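Local coordinates for universal stress protein MJ0577 (Methanocaldococcus jannaschii, PDB 1MJH) that binds ATP together with a manganese ion and, as a homodimeric member of the universal stress protein A family, may act as an ATP-mediated molecular switch, at residues Ile107-Ile112 / Thr143-Lys148. Numbering follows the deposited sequence.
Sequences IPHEEI and TENVIK. With ATP (adenosine-5'-triphosphate), chain F.
The carboxamide of Asn145 lies nearly flat against the imidazole of His109, the two planes only 17° apart, in an amide-on-ring stack that joins two helices with no hydrogen bond between segments 107-112 and 143-148. ND2 sits over one face of the ring near its rim, 3.6 Å from His109 ND1, while Asn145 CB presses on His109 CG at 3.5 Å. CG of Glu110, from the same helix as the histidine, lies against the opposite face near the rim, so the ring sits between Asn145 and Glu110. Its first torsion (chi1 76°) sets CG between the backbone N and the carbonyl carbon and turns the ring to lie against Asn145. The amide is steadied by a weak hydrogen bond from ND2 to Ser141 O, one turn back. An alanine in place of this histidine is likely to leave the Asn145 amide without the flat surface it stacks on and open a gap there. Deeper in, CG2 of Ile112 meets CG2 of Val146 at 3.8 Å. Ile112 also turns CD1 to the nucleotide, 3.9 Å from N3 of ATP. Pro108 CG lies 3.5 Å from N6 of ATP, and Thr143 N gives a weak hydrogen bond to O1A of the alpha-phosphate, so both helices line the ATP pocket. In this alpha/beta fold of five parallel strands, helices 108-118 and 141-149 run side by side, and the axes of segments 108-112 and 143-148 approach to 8.9 Å and cross at -34°; Pro108 and Ile112 pack on strand 35-43, whereas Val146 rests on strands 123-127 and 154-157.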
ATOM      1  N   ILE B 107       1.927   3.308 -21.712  1.00 25.86           N
ATOM      2  CA  ILE B 107       1.303   2.161 -21.015  1.00 25.81           C
ATOM      3  C   ILE B 107       1.196   2.582 -19.545  1.00 26.35           C
ATOM      4  O   ILE B 107       2.212   2.802 -18.902  1.00 25.38           O
ATOM      5  CB  ILE B 107       2.228   0.950 -21.212  1.00 30.19           C
ATOM      6  CG1 ILE B 107       2.438   0.601 -22.701  1.00 30.18           C
ATOM      7  CG2 ILE B 107       1.581  -0.252 -20.522  1.00 30.77           C
ATOM      8  CD1 ILE B 107       3.398  -0.555 -22.921  1.00 38.20           C
ATOM      9  N   PRO B 108      -0.000   2.635 -18.936  1.00 23.45           N
ATOM     10  CA  PRO B 108      -0.127   3.162 -17.585  1.00 23.14           C
ATOM     11  C   PRO B 108       0.789   2.529 -16.569  1.00 19.28           C
ATOM     12  O   PRO B 108       1.504   3.256 -15.843  1.00 20.71           O
ATOM     13  CB  PRO B 108      -1.609   2.895 -17.250  1.00 20.44           C
ATOM     14  CG  PRO B 108      -2.228   3.167 -18.631  1.00 28.22           C
ATOM     15  CD  PRO B 108      -1.308   2.410 -19.597  1.00 26.36           C
ATOM     16  N   HIS B 109       0.837   1.195 -16.422  1.00 21.29           N
ATOM     17  CA  HIS B 109       1.655   0.665 -15.326  1.00 20.64           C
ATOM     18  C   HIS B 109       3.147   0.942 -15.517  1.00 20.97           C
ATOM     19  O   HIS B 109       3.843   1.269 -14.564  1.00 22.74           O
ATOM     20  CB  HIS B 109       1.413  -0.830 -15.078  1.00 22.88           C
ATOM     21  CG  HIS B 109       2.040  -1.768 -16.083  1.00 27.53           C
ATOM     22  ND1 HIS B 109       1.360  -2.224 -17.190  1.00 33.93           N
ATOM     23  CD2 HIS B 109       3.268  -2.341 -16.121  1.00 21.43           C
ATOM     24  CE1 HIS B 109       2.136  -3.051 -17.898  1.00 23.35           C
ATOM     25  NE2 HIS B 109       3.267  -3.111 -17.271  1.00 27.20           N
ATOM     26  N   GLU B 110       3.574   0.956 -16.778  1.00 21.75           N
ATOM     27  CA  GLU B 110       5.003   1.253 -17.044  1.00 23.04           C
ATOM     28  C   GLU B 110       5.375   2.674 -16.752  1.00 21.31           C
ATOM     29  O   GLU B 110       6.422   2.933 -16.170  1.00 22.06           O
ATOM     30  CB  GLU B 110       5.319   0.884 -18.510  1.00 24.36           C
ATOM     31  CG  GLU B 110       5.156  -0.594 -18.799  1.00 25.37           C
ATOM     32  CD  GLU B 110       5.717  -1.092 -20.116  1.00 37.77           C
ATOM     33  OE1 GLU B 110       6.042  -0.286 -21.007  1.00 34.10           O
ATOM     34  OE2 GLU B 110       5.844  -2.323 -20.305  1.00 33.67           O
ATOM     35  N   GLU B 111       4.496   3.646 -17.100  1.00 22.52           N
ATOM     36  CA  GLU B 111       4.795   5.026 -16.813  1.00 22.74           C
ATOM     37  C   GLU B 111       4.753   5.340 -15.341  1.00 21.99           C
ATOM     38  O   GLU B 111       5.517   6.186 -14.842  1.00 21.67           O
ATOM     39  CB  GLU B 111       3.831   5.978 -17.579  1.00 22.64           C
ATOM     40  CG  GLU B 111       3.993   5.859 -19.096  1.00 21.99           C
ATOM     41  CD  GLU B 111       5.264   6.574 -19.541  1.00 29.40           C
ATOM     42  OE1 GLU B 111       5.833   7.412 -18.834  1.00 28.25           O
ATOM     43  OE2 GLU B 111       5.658   6.220 -20.673  1.00 35.75           O
ATOM     44  N   ILE B 112       3.821   4.706 -14.583  1.00 20.57           N
ATOM     45  CA  ILE B 112       3.799   4.974 -13.137  1.00 20.36           C
ATOM     46  C   ILE B 112       5.094   4.531 -12.490  1.00 18.73           C
ATOM     47  O   ILE B 112       5.680   5.235 -11.686  1.00 21.29           O
ATOM     48  CB  ILE B 112       2.580   4.278 -12.510  1.00 21.56           C
ATOM     49  CG1 ILE B 112       1.300   4.902 -13.096  1.00 17.97           C
ATOM     50  CG2 ILE B 112       2.600   4.356 -10.976  1.00 19.41           C
ATOM     51  CD1 ILE B 112       0.025   4.071 -12.755  1.00 22.22           C
ATOM     52  N   THR B 143      -2.571  -1.568 -10.655  1.00 17.89           N
ATOM     53  CA  THR B 143      -2.037  -1.671  -9.296  1.00 21.75           C
ATOM     54  C   THR B 143      -1.232  -2.940  -9.077  1.00 20.78           C
ATOM     55  O   THR B 143      -0.158  -2.865  -8.481  1.00 17.96           O
ATOM     56  CB  THR B 143      -3.153  -1.608  -8.219  1.00 18.11           C
ATOM     57  OG1 THR B 143      -3.860  -0.397  -8.561  1.00 18.95           O
ATOM     58  CG2 THR B 143      -2.550  -1.589  -6.838  1.00 18.03           C
ATOM     59  N   GLU B 144      -1.737  -4.083  -9.567  1.00 19.96           N
ATOM     60  CA  GLU B 144      -0.938  -5.305  -9.394  1.00 19.21           C
ATOM     61  C   GLU B 144       0.422  -5.189 -10.086  1.00 19.98           C
ATOM     62  O   GLU B 144       1.409  -5.545  -9.466  1.00 20.39           O
ATOM     63  CB  GLU B 144      -1.717  -6.503  -9.960  1.00 19.86           C
ATOM     64  CG  GLU B 144      -0.928  -7.788  -9.562  1.00 24.37           C
ATOM     65  CD  GLU B 144      -1.688  -9.044  -9.887  1.00 32.95           C
ATOM     66  OE1 GLU B 144      -2.907  -9.010 -10.155  1.00 27.55           O
ATOM     67  OE2 GLU B 144      -1.055 -10.138  -9.874  1.00 31.02           O
ATOM     68  N   ASN B 145       0.470  -4.636 -11.295  1.00 20.50           N
ATOM     69  CA  ASN B 145       1.804  -4.464 -11.931  1.00 19.22           C
ATOM     70  C   ASN B 145       2.679  -3.451 -11.231  1.00 20.94           C
ATOM     71  O   ASN B 145       3.907  -3.626 -11.170  1.00 21.53           O
ATOM     72  CB  ASN B 145       1.586  -3.965 -13.364  1.00 21.38           C
ATOM     73  CG  ASN B 145       1.380  -5.033 -14.389  1.00 25.89           C
ATOM     74  OD1 ASN B 145       2.198  -5.947 -14.586  1.00 28.10           O
ATOM     75  ND2 ASN B 145       0.264  -4.950 -15.133  1.00 32.30           N
ATOM     76  N   VAL B 146       2.113  -2.323 -10.742  1.00 18.26           N
ATOM     77  CA  VAL B 146       2.974  -1.371 -10.032  1.00 19.79           C
ATOM     78  C   VAL B 146       3.519  -1.948  -8.742  1.00 22.40           C
ATOM     79  O   VAL B 146       4.706  -1.735  -8.413  1.00 23.33           O
ATOM     80  CB  VAL B 146       2.179  -0.068  -9.732  1.00 19.96           C
ATOM     81  CG1 VAL B 146       2.951   0.802  -8.736  1.00 19.90           C
ATOM     82  CG2 VAL B 146       1.884   0.585 -11.092  1.00 21.12           C
ATOM     83  N   ILE B 147       2.717  -2.713  -7.975  1.00 17.60           N
ATOM     84  CA  ILE B 147       3.288  -3.270  -6.748  1.00 17.83           C
ATOM     85  C   ILE B 147       4.431  -4.245  -7.081  1.00 20.07           C
ATOM     86  O   ILE B 147       5.433  -4.298  -6.355  1.00 21.43           O
ATOM     87  CB  ILE B 147       2.177  -4.017  -5.963  1.00 19.76           C
ATOM     88  CG1 ILE B 147       1.188  -2.974  -5.374  1.00 20.13           C
ATOM     89  CG2 ILE B 147       2.767  -4.897  -4.881  1.00 21.17           C
ATOM     90  CD1 ILE B 147      -0.067  -3.753  -4.933  1.00 22.84           C
ATOM     91  N   LYS B 148       4.238  -5.089  -8.066  1.00 20.94           N
ATOM     92  CA  LYS B 148       5.218  -6.121  -8.437  1.00 18.81           C
ATOM     93  C   LYS B 148       6.442  -5.516  -9.128  1.00 22.79           C
ATOM     94  O   LYS B 148       7.491  -6.131  -9.021  1.00 22.11           O
ATOM     95  CB  LYS B 148       4.592  -7.132  -9.408  1.00 20.10           C
ATOM     96  CG  LYS B 148       3.547  -7.983  -8.653  1.00 19.23           C
ATOM     97  CD  LYS B 148       2.940  -9.072  -9.486  1.00 21.78           C
ATOM     98  CE  LYS B 148       2.176 -10.063  -8.591  1.00 18.89           C
ATOM     99  NZ  LYS B 148       1.506 -11.029  -9.555  1.00 23.63           N
TER
HETATM  100  PG  ATP F3001      -8.128  -2.954 -15.334  1.00 20.85           P
HETATM  101  O1G ATP F3001      -7.106  -3.998 -15.046  1.00 21.13           O
HETATM  102  O2G ATP F3001      -7.478  -1.820 -15.903  1.00 22.89           O
HETATM  103  O3G ATP F3001      -9.221  -3.440 -16.188  1.00 24.04           O
HETATM  104  PB  ATP F3001      -9.287  -1.377 -13.124  1.00 19.91           P
HETATM  105  O1B ATP F3001     -10.466  -1.715 -12.315  1.00 20.64           O
HETATM  106  O2B ATP F3001      -9.593  -0.288 -14.057  1.00 18.32           O
HETATM  107  O3B ATP F3001      -8.757  -2.665 -13.858  1.00 23.09           O
HETATM  108  PA  ATP F3001      -6.649  -0.236 -12.330  1.00 20.61           P
HETATM  109  O1A ATP F3001      -5.642  -1.209 -11.986  1.00 19.12           O
HETATM  110  O2A ATP F3001      -6.569   0.384 -13.609  1.00 20.22           O
HETATM  111  O3A ATP F3001      -8.110  -0.960 -12.131  1.00 20.12           O
HETATM  112  O5' ATP F3001      -6.849   0.975 -11.340  1.00 18.70           O
HETATM  113  C5' ATP F3001      -6.061   0.965 -10.122  1.00 20.72           C
HETATM  114  C4' ATP F3001      -5.477   2.346  -9.893  1.00 17.11           C
HETATM  115  O4' ATP F3001      -4.416   2.546 -10.911  1.00 18.95           O
HETATM  116  C3' ATP F3001      -6.395   3.539 -10.104  1.00 21.39           C
HETATM  117  O3' ATP F3001      -7.241   3.802  -8.975  1.00 17.06           O
HETATM  118  C2' ATP F3001      -5.351   4.652 -10.368  1.00 20.81           C
HETATM  119  O2' ATP F3001      -4.789   5.074  -9.109  1.00 18.17           O
HETATM  120  C1' ATP F3001      -4.316   3.886 -11.232  1.00 18.06           C
HETATM  121  N9  ATP F3001      -4.499   4.074 -12.665  1.00 18.40           N
HETATM  122  C8  ATP F3001      -5.141   3.289 -13.558  1.00 17.84           C
HETATM  123  N7  ATP F3001      -5.049   3.709 -14.805  1.00 22.13           N
HETATM  124  C5  ATP F3001      -4.371   4.831 -14.721  1.00 17.05           C
HETATM  125  C6  ATP F3001      -3.976   5.715 -15.712  1.00 19.88           C
HETATM  126  N6  ATP F3001      -4.306   5.508 -16.987  1.00 22.55           N
HETATM  127  N1  ATP F3001      -3.278   6.778 -15.325  1.00 22.65           N
HETATM  128  C2  ATP F3001      -2.926   6.972 -14.012  1.00 18.94           C
HETATM  129  N3  ATP F3001      -3.255   6.168 -12.984  1.00 19.61           N
HETATM  130  C4  ATP F3001      -4.003   5.142 -13.451  1.00 17.34           C